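Local coordinates for protein chitinase (Thermococcus chitonophagus, PDB 5XSW) that probably cleaves chitin internally as an endochitinase, this fragment being the C-terminal part of a longer protein and carrying the sugar-binding pocket, at residues M207-K212 with I331-Y336; E197-N202 with V295-L300; K186-G191 with G248-E253. One frame throughout, in Å; residues are numbered along the deposited sequence.

Contact 1 of 3, residues M207-K212 with I331-Y336; sequences MALAAK and IIDFGY. With NDG (2-acetamido-2-deoxy-alpha-D-glucopyranose), chain C.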
loop_
_atom_site.group_PDB
_atom_site.type_symbol
_atom_site.label_atom_id
_atom_site.label_comp_id
_atom_site.label_asym_id
_atom_site.label_seq_id
_atom_site.Cartn_x
_atom_site.Cartn_y
_atom_site.Cartn_z
ATOM N N MET A 207 -15.908 -14.265 8.529
ATOM C CA MET A 207 -15.874 -15.726 8.291
ATOM C C MET A 207 -16.099 -16.031 6.796
ATOM O O MET A 207 -15.389 -16.846 6.153
ATOM C CB MET A 207 -16.952 -16.447 9.136
ATOM C CG MET A 207 -16.603 -16.538 10.627
ATOM S SD MET A 207 -15.414 -17.892 11.021
ATOM C CE MET A 207 -16.343 -19.379 10.614
ATOM N N ALA A 208 -17.098 -15.360 6.258
ATOM C CA ALA A 208 -17.477 -15.525 4.878
ATOM C C ALA A 208 -16.324 -15.052 3.986
ATOM O O ALA A 208 -16.030 -15.670 2.957
ATOM C CB ALA A 208 -18.740 -14.670 4.557
ATOM N N LEU A 209 -15.710 -13.944 4.400
ATOM C CA LEU A 209 -14.671 -13.327 3.593
ATOM C C LEU A 209 -13.468 -14.300 3.542
ATOM O O LEU A 209 -12.931 -14.572 2.474
ATOM C CB LEU A 209 -14.249 -11.983 4.184
ATOM C CG LEU A 209 -13.130 -11.248 3.359
ATOM C CD1 LEU A 209 -13.528 -10.984 1.863
ATOM C CD2 LEU A 209 -12.775 -9.935 4.047
ATOM N N ALA A 210 -13.065 -14.849 4.692
ATOM C CA ALA A 210 -11.908 -15.763 4.691
ATOM C C ALA A 210 -12.214 -17.023 3.870
ATOM O O ALA A 210 -11.304 -17.627 3.266
ATOM C CB ALA A 210 -11.506 -16.154 6.136
ATOM N N ALA A 211 -13.476 -17.479 3.893
ATOM C CA ALA A 211 -13.819 -18.705 3.188
ATOM C C ALA A 211 -13.628 -18.500 1.645
ATOM O O ALA A 211 -13.039 -19.342 0.926
ATOM C CB ALA A 211 -15.268 -19.114 3.522
ATOM N N LYS A 212 -14.128 -17.365 1.158
ATOM C CA LYS A 212 -13.993 -17.009 -0.270
ATOM C C LYS A 212 -12.519 -16.811 -0.624
ATOM O O LYS A 212 -12.038 -17.354 -1.651
ATOM C CB LYS A 212 -14.816 -15.736 -0.587
ATOM C CG LYS A 212 -14.559 -15.187 -2.010
ATOM C CD LYS A 212 -14.925 -16.256 -3.070
ATOM C CE LYS A 212 -14.069 -16.085 -4.318
ATOM N NZ LYS A 212 -14.251 -17.127 -5.344
ATOM N N ILE A 331 -20.863 -3.049 -1.550
ATOM C CA ILE A 331 -19.896 -1.992 -1.890
ATOM C C ILE A 331 -18.583 -2.245 -1.142
ATOM O O ILE A 331 -17.477 -2.229 -1.714
ATOM C CB ILE A 331 -20.430 -0.630 -1.527
ATOM C CG1 ILE A 331 -21.609 -0.279 -2.456
ATOM C CG2 ILE A 331 -19.333 0.457 -1.667
ATOM C CD1 ILE A 331 -22.363 0.987 -2.069
ATOM N N ILE A 332 -18.705 -2.481 0.147
ATOM C CA ILE A 332 -17.512 -2.699 0.959
ATOM C C ILE A 332 -16.777 -4.003 0.520
ATOM O O ILE A 332 -15.553 -3.994 0.409
ATOM C CB ILE A 332 -17.850 -2.777 2.484
ATOM C CG1 ILE A 332 -18.323 -1.429 3.058
ATOM C CG2 ILE A 332 -16.630 -3.238 3.329
ATOM C CD1 ILE A 332 -17.432 -0.223 2.735
ATOM N N ASP A 333 -17.502 -5.098 0.296
ATOM C CA ASP A 333 -16.849 -6.316 -0.177
ATOM C C ASP A 333 -16.228 -6.119 -1.582
ATOM O O ASP A 333 -15.143 -6.595 -1.870
ATOM C CB ASP A 333 -17.817 -7.473 -0.267
ATOM C CG ASP A 333 -17.123 -8.740 -0.645
ATOM O OD1 ASP A 333 -16.368 -9.236 0.208
ATOM O OD2 ASP A 333 -17.227 -9.218 -1.810
ATOM N N PHE A 334 -16.950 -5.462 -2.474
ATOM C CA PHE A 334 -16.367 -5.184 -3.796
ATOM C C PHE A 334 -15.043 -4.393 -3.695
ATOM O O PHE A 334 -14.070 -4.709 -4.366
ATOM C CB PHE A 334 -17.409 -4.434 -4.678
ATOM C CG PHE A 334 -16.882 -4.040 -6.047
ATOM C CD1 PHE A 334 -16.702 -5.008 -7.041
ATOM C CD2 PHE A 334 -16.553 -2.738 -6.298
ATOM C CE1 PHE A 334 -16.225 -4.638 -8.308
ATOM C CE2 PHE A 334 -16.112 -2.337 -7.552
ATOM C CZ PHE A 334 -15.932 -3.290 -8.565
ATOM N N GLY A 335 -15.016 -3.372 -2.847
ATOM C CA GLY A 335 -13.863 -2.520 -2.622
ATOM C C GLY A 335 -12.709 -3.341 -2.009
ATOM O O GLY A 335 -11.512 -3.030 -2.165
ATOM N N TYR A 336 -13.068 -4.354 -1.246
ATOM C CA TYR A 336 -12.029 -5.190 -0.590
ATOM C C TYR A 336 -11.313 -5.985 -1.641
ATOM O O TYR A 336 -10.068 -6.078 -1.639
ATOM C CB TYR A 336 -12.637 -6.149 0.422
ATOM C CG TYR A 336 -11.550 -6.956 1.162
ATOM C CD1 TYR A 336 -10.951 -6.450 2.299
ATOM C CD2 TYR A 336 -11.188 -8.213 0.710
ATOM C CE1 TYR A 336 -9.983 -7.185 3.011
ATOM C CE2 TYR A 336 -10.213 -8.969 1.381
ATOM C CZ TYR A 336 -9.612 -8.439 2.513
ATOM O OH TYR A 336 -8.664 -9.182 3.179
HETATM C C1 NDG C . -11.196 -21.050 -6.455
HETATM C C2 NDG C . -11.794 -19.668 -6.691
HETATM C C3 NDG C . -10.829 -18.566 -6.398
HETATM C C4 NDG C . -10.123 -18.680 -5.060
HETATM C C5 NDG C . -9.503 -20.074 -4.906
HETATM C C6 NDG C . -9.052 -20.342 -3.478
HETATM C C7 NDG C . -13.591 -19.466 -8.418
HETATM C C8 NDG C . -14.047 -19.328 -9.915
HETATM O O5 NDG C . -10.480 -21.112 -5.148
HETATM O O3 NDG C . -11.585 -17.329 -6.437
HETATM O O4 NDG C . -8.959 -17.854 -5.066
HETATM O O6 NDG C . -8.339 -21.584 -3.407
HETATM O O7 NDG C . -14.380 -19.411 -7.494
HETATM N N2 NDG C . -12.206 -19.603 -8.087
HETATM O O1 NDG C . -10.240 -21.311 -7.392
#
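Leu209 of helix 203-214 packs on Tyr336 of helix 327-338, joining two helices of the mainly helical domain that carries the glycan pocket; Lys212, one turn on from Leu209, belongs to that pocket. The leucine enters with both methyls. CD2 stands over the centre of the phenol ring as a CH-pi contact, 3.8 Å from the centroid and 13° off the ring normal. CD1 lies nearer the ring's rim, 3.8 Å from Tyr336 CD2, and also touches Asp333, with 3.7 Å between Leu209 CD1 and Asp333 OD1. Tyr336 can offer that face because its CG is opposite the backbone N (chi1 -177°), which sends the ring across toward helix 203-214. Its hydroxyl then reaches beyond the leucine and hydrogen-bonds to Phe250 O, so the ring is tied down at its far end as well as covered on a face. With a phenylalanine in its place the hydroxyl is gone, and Phe250 O would probably lose this partner and the ring the bond that fixes its far end. Asp333 OD2 hydrogen-bonds to His374 ND1, and the imidazole in turn touches Leu209. One turn further along helix 203-214, Lys212 bends at chi2 and brings NZ to the sugar: Lys212 NZ donates to NDG O3 at 2.9 Å, while Gly372 O and Asn174 OD1 also accept from it. One amino group is thus held by two protein oxygens and a sugar hydroxyl. Leu209 brings no polar group to the interface, so helix 203-214 is apolar where it meets Tyr336 and charged where it meets the glycan.

Contact 2 of 3, residues E197-N202 with V295-L300; sequences EWFKVN and VAAVSL
Phe199 and Val201 bring apolar side chains from the end of helix 186-199 and the turn after it against helix 288-311. The closest approach is at the far end of the phenyl ring, where Phe199 CE2 is 3.6 Å from Val298 CG2; the neighbouring Phe199 CZ is 3.7 Å from the same methyl. With Phe199 CG opposite its carbonyl carbon (chi1 -60°) the ring swings over toward the helix. Ala297 CB is the second apolar anchor, 4.3 Å from Phe199 CD2 and 4.2 Å from Val201 CG2, so one methyl touches both the ring and the valine branch. The CA atoms of Val201 and Ala297 are 6.8 Å apart, and no hydrogen bond crosses between the segments.

A second kind of contact is aromatic: Phe199 CZ lies 3.5 Å above the centre of the Trp198 ring, backing the phenyl from its own segment. Here a short turn joins two consecutive helices, 186-199 and 203-214, and lies against the long helix 288-311. Lys200, the first residue past the helix, has positive phi, and Asn202 is the N-cap of helix 203-214, its OD1 accepting from Asn204 N.

The polar bonds lie away from the interface. Lys200 NZ turns back to Glu197 O at 2.9 Å, tilted 19° from the carbonyl plane, while the Glu197 carboxylate forms a salt bridge with Arg458. Asn202 ND2 donates to Gly150 O and Asp386 OD1.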
loop_
_atom_site.group_PDB
_atom_site.type_symbol
_atom_site.label_atom_id
_atom_site.label_comp_id
_atom_site.label_asym_id
_atom_site.label_seq_id
_atom_site.Cartn_x
_atom_site.Cartn_y
_atom_site.Cartn_z
ATOM N N GLU A 197 -16.240 -6.271 18.622
ATOM C CA GLU A 197 -16.466 -5.303 19.698
ATOM C C GLU A 197 -15.770 -3.971 19.426
ATOM O O GLU A 197 -16.295 -2.881 19.714
ATOM C CB GLU A 197 -16.021 -5.920 21.081
ATOM C CG GLU A 197 -16.380 -5.005 22.309
ATOM C CD GLU A 197 -17.905 -4.781 22.483
ATOM O OE1 GLU A 197 -18.748 -5.633 22.044
ATOM O OE2 GLU A 197 -18.261 -3.758 23.102
ATOM N N TRP A 198 -14.572 -4.027 18.869
ATOM C CA TRP A 198 -13.830 -2.815 18.579
ATOM C C TRP A 198 -14.389 -2.072 17.355
ATOM O O TRP A 198 -14.680 -0.872 17.445
ATOM C CB TRP A 198 -12.325 -3.165 18.349
ATOM C CG TRP A 198 -11.376 -2.013 18.489
ATOM C CD1 TRP A 198 -11.674 -0.669 18.653
ATOM C CD2 TRP A 198 -9.960 -2.106 18.469
ATOM N NE1 TRP A 198 -10.504 0.051 18.767
ATOM C CE2 TRP A 198 -9.441 -0.816 18.664
ATOM C CE3 TRP A 198 -9.067 -3.184 18.347
ATOM C CZ2 TRP A 198 -8.065 -0.564 18.693
ATOM C CZ3 TRP A 198 -7.724 -2.935 18.408
ATOM C CH2 TRP A 198 -7.231 -1.623 18.563
ATOM N N PHE A 199 -14.574 -2.755 16.211
ATOM C CA PHE A 199 -14.893 -2.014 14.947
ATOM C C PHE A 199 -16.312 -2.294 14.466
ATOM O O PHE A 199 -16.721 -1.795 13.421
ATOM C CB PHE A 199 -13.852 -2.353 13.817
ATOM C CG PHE A 199 -12.436 -1.976 14.220
ATOM C CD1 PHE A 199 -12.078 -0.644 14.293
ATOM C CD2 PHE A 199 -11.488 -2.968 14.552
ATOM C CE1 PHE A 199 -10.784 -0.270 14.740
ATOM C CE2 PHE A 199 -10.209 -2.603 14.946
ATOM C CZ PHE A 199 -9.878 -1.247 15.078
ATOM N N LYS A 200 -17.060 -3.080 15.254
ATOM C CA LYS A 200 -18.496 -3.382 15.011
ATOM C C LYS A 200 -18.689 -4.242 13.796
ATOM O O LYS A 200 -19.774 -4.259 13.196
ATOM C CB LYS A 200 -19.334 -2.084 14.865
ATOM C CG LYS A 200 -18.939 -1.013 15.927
ATOM C CD LYS A 200 -18.994 -1.615 17.374
ATOM C CE LYS A 200 -18.455 -0.538 18.343
ATOM N NZ LYS A 200 -18.465 -1.021 19.798
ATOM N N VAL A 201 -17.641 -4.995 13.430
ATOM C CA VAL A 201 -17.750 -5.913 12.301
ATOM C C VAL A 201 -18.342 -7.261 12.692
ATOM O O VAL A 201 -17.878 -7.887 13.671
ATOM C CB VAL A 201 -16.311 -6.172 11.674
ATOM C CG1 VAL A 201 -16.417 -7.117 10.441
ATOM C CG2 VAL A 201 -15.737 -4.774 11.297
ATOM N N ASN A 202 -19.372 -7.666 11.953
ATOM C CA ASN A 202 -20.084 -8.939 12.073
ATOM C C ASN A 202 -19.113 -10.104 11.873
ATOM O O ASN A 202 -18.534 -10.237 10.803
ATOM C CB ASN A 202 -21.171 -8.998 10.989
ATOM C CG ASN A 202 -21.997 -10.283 11.004
ATOM O OD1 ASN A 202 -21.853 -11.160 11.876
ATOM N ND2 ASN A 202 -22.903 -10.384 10.051
ATOM N N VAL A 295 -6.554 -7.142 11.399
ATOM C CA VAL A 295 -6.051 -6.429 10.203
ATOM C C VAL A 295 -7.130 -6.366 9.098
ATOM O O VAL A 295 -7.343 -5.332 8.532
ATOM C CB VAL A 295 -4.754 -7.107 9.644
ATOM C CG1 VAL A 295 -4.286 -6.443 8.316
ATOM C CG2 VAL A 295 -3.668 -7.011 10.720
ATOM N N ALA A 296 -7.757 -7.485 8.795
ATOM C CA ALA A 296 -8.810 -7.495 7.799
ATOM C C ALA A 296 -9.946 -6.519 8.166
ATOM O O ALA A 296 -10.414 -5.765 7.303
ATOM C CB ALA A 296 -9.385 -8.925 7.602
ATOM N N ALA A 297 -10.344 -6.528 9.441
ATOM C CA ALA A 297 -11.392 -5.584 9.935
ATOM C C ALA A 297 -10.959 -4.117 9.751
ATOM O O ALA A 297 -11.722 -3.303 9.328
ATOM C CB ALA A 297 -11.681 -5.876 11.405
ATOM N N VAL A 298 -9.707 -3.781 10.064
ATOM C CA VAL A 298 -9.234 -2.424 9.858
ATOM C C VAL A 298 -9.195 -2.072 8.379
ATOM O O VAL A 298 -9.524 -0.949 8.013
ATOM C CB VAL A 298 -7.832 -2.211 10.511
ATOM C CG1 VAL A 298 -7.207 -0.825 10.164
ATOM C CG2 VAL A 298 -7.989 -2.380 12.093
ATOM N N SER A 299 -8.811 -3.026 7.527
ATOM C CA SER A 299 -8.816 -2.762 6.092
ATOM C C SER A 299 -10.222 -2.435 5.561
ATOM O O SER A 299 -10.407 -1.536 4.731
ATOM C CB SER A 299 -8.258 -3.993 5.331
ATOM O OG SER A 299 -8.029 -3.641 3.966
ATOM N N LEU A 300 -11.199 -3.213 5.995
ATOM C CA LEU A 300 -12.593 -2.980 5.653
ATOM C C LEU A 300 -13.085 -1.657 6.226
ATOM O O LEU A 300 -13.776 -0.896 5.571
ATOM C CB LEU A 300 -13.450 -4.129 6.156
ATOM C CG LEU A 300 -13.192 -5.455 5.453
ATOM C CD1 LEU A 300 -13.620 -6.623 6.319
ATOM C CD2 LEU A 300 -13.902 -5.473 4.120
#

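Contact 3 of 3, residues K186-G191 with G248-E253; sequences KYFAMG and GIFQVE. With NAG (2-acetamido-2-deoxy-beta-D-glucopyranose), chain B.
Phe188 points from the start of helix 186-199 toward the 248-253 loop because its CG is opposite the backbone N (chi1 175°), and Ile249 answers with CG1 wedged between its own N and carbonyl carbon (chi1 57°), from where the extended chain carries CD1 to the ring. The two side chains approach from opposite directions. Ile249 CD1 lies 3.6 Å from Phe188 CE1 and 3.8 Å from Phe188 CZ, so the methyl rests on one corner of the ring. Phe250 comes to the same corner: its CE2 is close to the plane of the Phe188 ring, at the edge, and Phe250 CZ is 3.8 Å from Phe188 CE1. Seen from Phe250, that carbon arrives obliquely, so the pair is no face-to-face stack. One aromatic corner is thus met by a methyl and by Phe250 CE2 and CZ, all of it buried. Pro293 and Thr217 also touch Phe188, and Ala210 and Ala296 touch Phe250.

The next residue of the loop turns the other way, to the sugar. Gln251 bends at chi2, and both ends of its amide are engaged. Gln251 NE2 donates to Gly248 O at 2.9 Å, nearly straight at 174°, with the oxygen in the plane of the amide and the nitrogen in the carbonyl plane. That bond fixes the flip of the amide and sets OE1 outward as the acceptor, to which NAG O3 donates at 2.7 Å. Glu213 OE2 and Phe371 O of the same chain, and Arg338 NH2 of the second subunit, also hydrogen-bond to this sugar. Gln251 is part of the glycan pocket of this chitinase; side-chain amides commonly bind sugar hydroxyls, and here the amide is oriented by its own loop, with the Phe188 packing behind it.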
loop_
_atom_site.group_PDB
_atom_site.type_symbol
_atom_site.label_atom_id
_atom_site.label_comp_id
_atom_site.label_asym_id
_atom_site.label_seq_id
_atom_site.Cartn_x
_atom_site.Cartn_y
_atom_site.Cartn_z
ATOM N N LYS A 186 -9.513 -21.269 18.718
ATOM C CA LYS A 186 -10.180 -20.322 19.589
ATOM C C LYS A 186 -9.439 -19.018 19.598
ATOM O O LYS A 186 -10.009 -18.004 20.016
ATOM C CB LYS A 186 -10.255 -20.916 21.021
ATOM C CG LYS A 186 -8.852 -21.097 21.623
ATOM C CD LYS A 186 -8.947 -21.679 23.069
ATOM C CE LYS A 186 -9.371 -23.122 23.129
ATOM N NZ LYS A 186 -8.973 -23.658 24.491
ATOM N N TYR A 187 -8.144 -19.012 19.229
ATOM C CA TYR A 187 -7.421 -17.735 19.260
ATOM C C TYR A 187 -7.918 -16.863 18.100
ATOM O O TYR A 187 -8.112 -15.657 18.231
ATOM C CB TYR A 187 -5.889 -17.939 19.200
ATOM C CG TYR A 187 -5.481 -18.869 20.309
ATOM C CD1 TYR A 187 -5.658 -18.496 21.636
ATOM C CD2 TYR A 187 -4.995 -20.151 20.037
ATOM C CE1 TYR A 187 -5.337 -19.383 22.679
ATOM C CE2 TYR A 187 -4.689 -21.036 21.066
ATOM C CZ TYR A 187 -4.845 -20.632 22.384
ATOM O OH TYR A 187 -4.550 -21.512 23.407
ATOM N N PHE A 188 -8.114 -17.509 16.970
ATOM C CA PHE A 188 -8.770 -16.871 15.825
ATOM C C PHE A 188 -10.169 -16.370 16.222
ATOM O O PHE A 188 -10.572 -15.232 15.878
ATOM C CB PHE A 188 -8.893 -17.875 14.653
ATOM C CG PHE A 188 -9.674 -17.307 13.458
ATOM C CD1 PHE A 188 -9.151 -16.244 12.717
ATOM C CD2 PHE A 188 -10.887 -17.840 13.088
ATOM C CE1 PHE A 188 -9.886 -15.710 11.577
ATOM C CE2 PHE A 188 -11.627 -17.306 11.995
ATOM C CZ PHE A 188 -11.084 -16.245 11.249
ATOM N N ALA A 189 -10.918 -17.216 16.938
ATOM C CA ALA A 189 -12.276 -16.790 17.377
ATOM C C ALA A 189 -12.167 -15.540 18.270
ATOM O O ALA A 189 -12.956 -14.574 18.151
ATOM C CB ALA A 189 -13.010 -17.948 18.136
ATOM N N MET A 190 -11.191 -15.523 19.179
ATOM C CA MET A 190 -11.037 -14.314 19.993
ATOM C C MET A 190 -10.654 -13.079 19.173
ATOM O O MET A 190 -11.047 -11.970 19.515
ATOM C CB MET A 190 -10.001 -14.529 21.133
ATOM C CG MET A 190 -10.572 -15.493 22.192
ATOM S SD MET A 190 -9.407 -15.647 23.605
ATOM C CE MET A 190 -8.310 -16.777 22.936
ATOM N N GLY A 191 -9.861 -13.249 18.109
ATOM C CA GLY A 191 -9.559 -12.114 17.239
ATOM C C GLY A 191 -10.812 -11.598 16.521
ATOM O O GLY A 191 -10.966 -10.382 16.390
ATOM N N GLY A 248 -2.217 -14.873 3.995
ATOM C CA GLY A 248 -3.112 -15.338 5.070
ATOM C C GLY A 248 -4.465 -15.758 4.558
ATOM O O GLY A 248 -4.706 -15.829 3.351
ATOM N N ILE A 249 -5.393 -16.011 5.476
ATOM C CA ILE A 249 -6.681 -16.540 5.044
ATOM C C ILE A 249 -7.586 -15.426 4.511
ATOM O O ILE A 249 -8.532 -15.728 3.840
ATOM C CB ILE A 249 -7.396 -17.276 6.179
ATOM C CG1 ILE A 249 -7.609 -16.375 7.412
ATOM C CG2 ILE A 249 -6.544 -18.538 6.664
ATOM C CD1 ILE A 249 -8.535 -17.078 8.521
ATOM N N PHE A 250 -7.280 -14.175 4.815
ATOM C CA PHE A 250 -8.031 -12.999 4.248
ATOM C C PHE A 250 -7.428 -12.434 2.972
ATOM O O PHE A 250 -8.006 -11.535 2.359
ATOM C CB PHE A 250 -8.048 -11.886 5.312
ATOM C CG PHE A 250 -8.849 -12.299 6.536
ATOM C CD1 PHE A 250 -10.257 -12.357 6.447
ATOM C CD2 PHE A 250 -8.185 -12.727 7.699
ATOM C CE1 PHE A 250 -11.032 -12.757 7.573
ATOM C CE2 PHE A 250 -8.935 -13.156 8.862
ATOM C CZ PHE A 250 -10.349 -13.140 8.790
ATOM N N GLN A 251 -6.220 -12.916 2.621
ATOM C CA GLN A 251 -5.506 -12.478 1.371
ATOM C C GLN A 251 -5.311 -10.997 1.358
ATOM O O GLN A 251 -5.585 -10.311 0.374
ATOM C CB GLN A 251 -6.250 -12.956 0.109
ATOM C CG GLN A 251 -6.298 -14.531 0.075
ATOM C CD GLN A 251 -4.926 -15.104 -0.426
ATOM O OE1 GLN A 251 -4.632 -14.994 -1.623
ATOM N NE2 GLN A 251 -4.084 -15.629 0.483
ATOM N N VAL A 252 -4.857 -10.480 2.483
ATOM C CA VAL A 252 -4.474 -9.080 2.557
ATOM C C VAL A 252 -3.027 -8.963 1.967
ATOM O O VAL A 252 -2.115 -9.564 2.521
ATOM C CB VAL A 252 -4.453 -8.546 4.017
ATOM C CG1 VAL A 252 -3.885 -7.087 4.024
ATOM C CG2 VAL A 252 -5.898 -8.594 4.654
ATOM N N GLU A 253 -2.841 -8.158 0.925
ATOM C CA GLU A 253 -1.500 -7.958 0.315
ATOM C C GLU A 253 -0.656 -6.923 1.005
ATOM O O GLU A 253 -1.176 -6.070 1.750
ATOM C CB GLU A 253 -1.681 -7.573 -1.169
ATOM C CG GLU A 253 -2.336 -8.716 -1.914
ATOM C CD GLU A 253 -2.423 -8.480 -3.425
ATOM O OE1 GLU A 253 -1.513 -7.823 -3.972
ATOM O OE2 GLU A 253 -3.404 -8.930 -4.051
HETATM C C1 NAG B . -9.021 -16.613 -4.388
HETATM C C2 NAG B . -7.646 -16.109 -4.168
HETATM C C3 NAG B . -7.656 -14.668 -3.684
HETATM C C4 NAG B . -8.475 -13.769 -4.562
HETATM C C5 NAG B . -9.832 -14.333 -4.679
HETATM C C6 NAG B . -10.625 -13.470 -5.624
HETATM C C7 NAG B . -5.723 -17.578 -3.420
HETATM C C8 NAG B . -5.077 -18.441 -2.304
HETATM N N2 NAG B . -6.973 -16.978 -3.179
HETATM O O3 NAG B . -6.326 -14.119 -3.578
HETATM O O4 NAG B . -8.677 -12.486 -3.932
HETATM O O5 NAG B . -9.794 -15.693 -5.239
HETATM O O6 NAG B . -11.848 -14.187 -5.743
HETATM O O7 NAG B . -5.186 -17.366 -4.513
#

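In the fold
The three contacts lie close together, with centres 11 to 13 Å apart, and along the chain their segments alternate. Helix 186-199 serves contacts 2 and 3, and helix 203-214 of contact 1 follows it directly. Contact 2 is the most central, about 4 Å from the chain centre; from it, Leu300 CD2 packs 3.6 Å from Tyr336 CD1 of contact 1, and Ala296 CB 3.6 Å from Phe250 CG of contact 3. Ala210 CB, 3.7 Å from Phe250 CE1, joins contacts 1 and 3. Those two also reach the same bound glycan through adjacent sugars, NDG and NAG, linked by the 1.4 Å bond between NDG O4 and NAG C1.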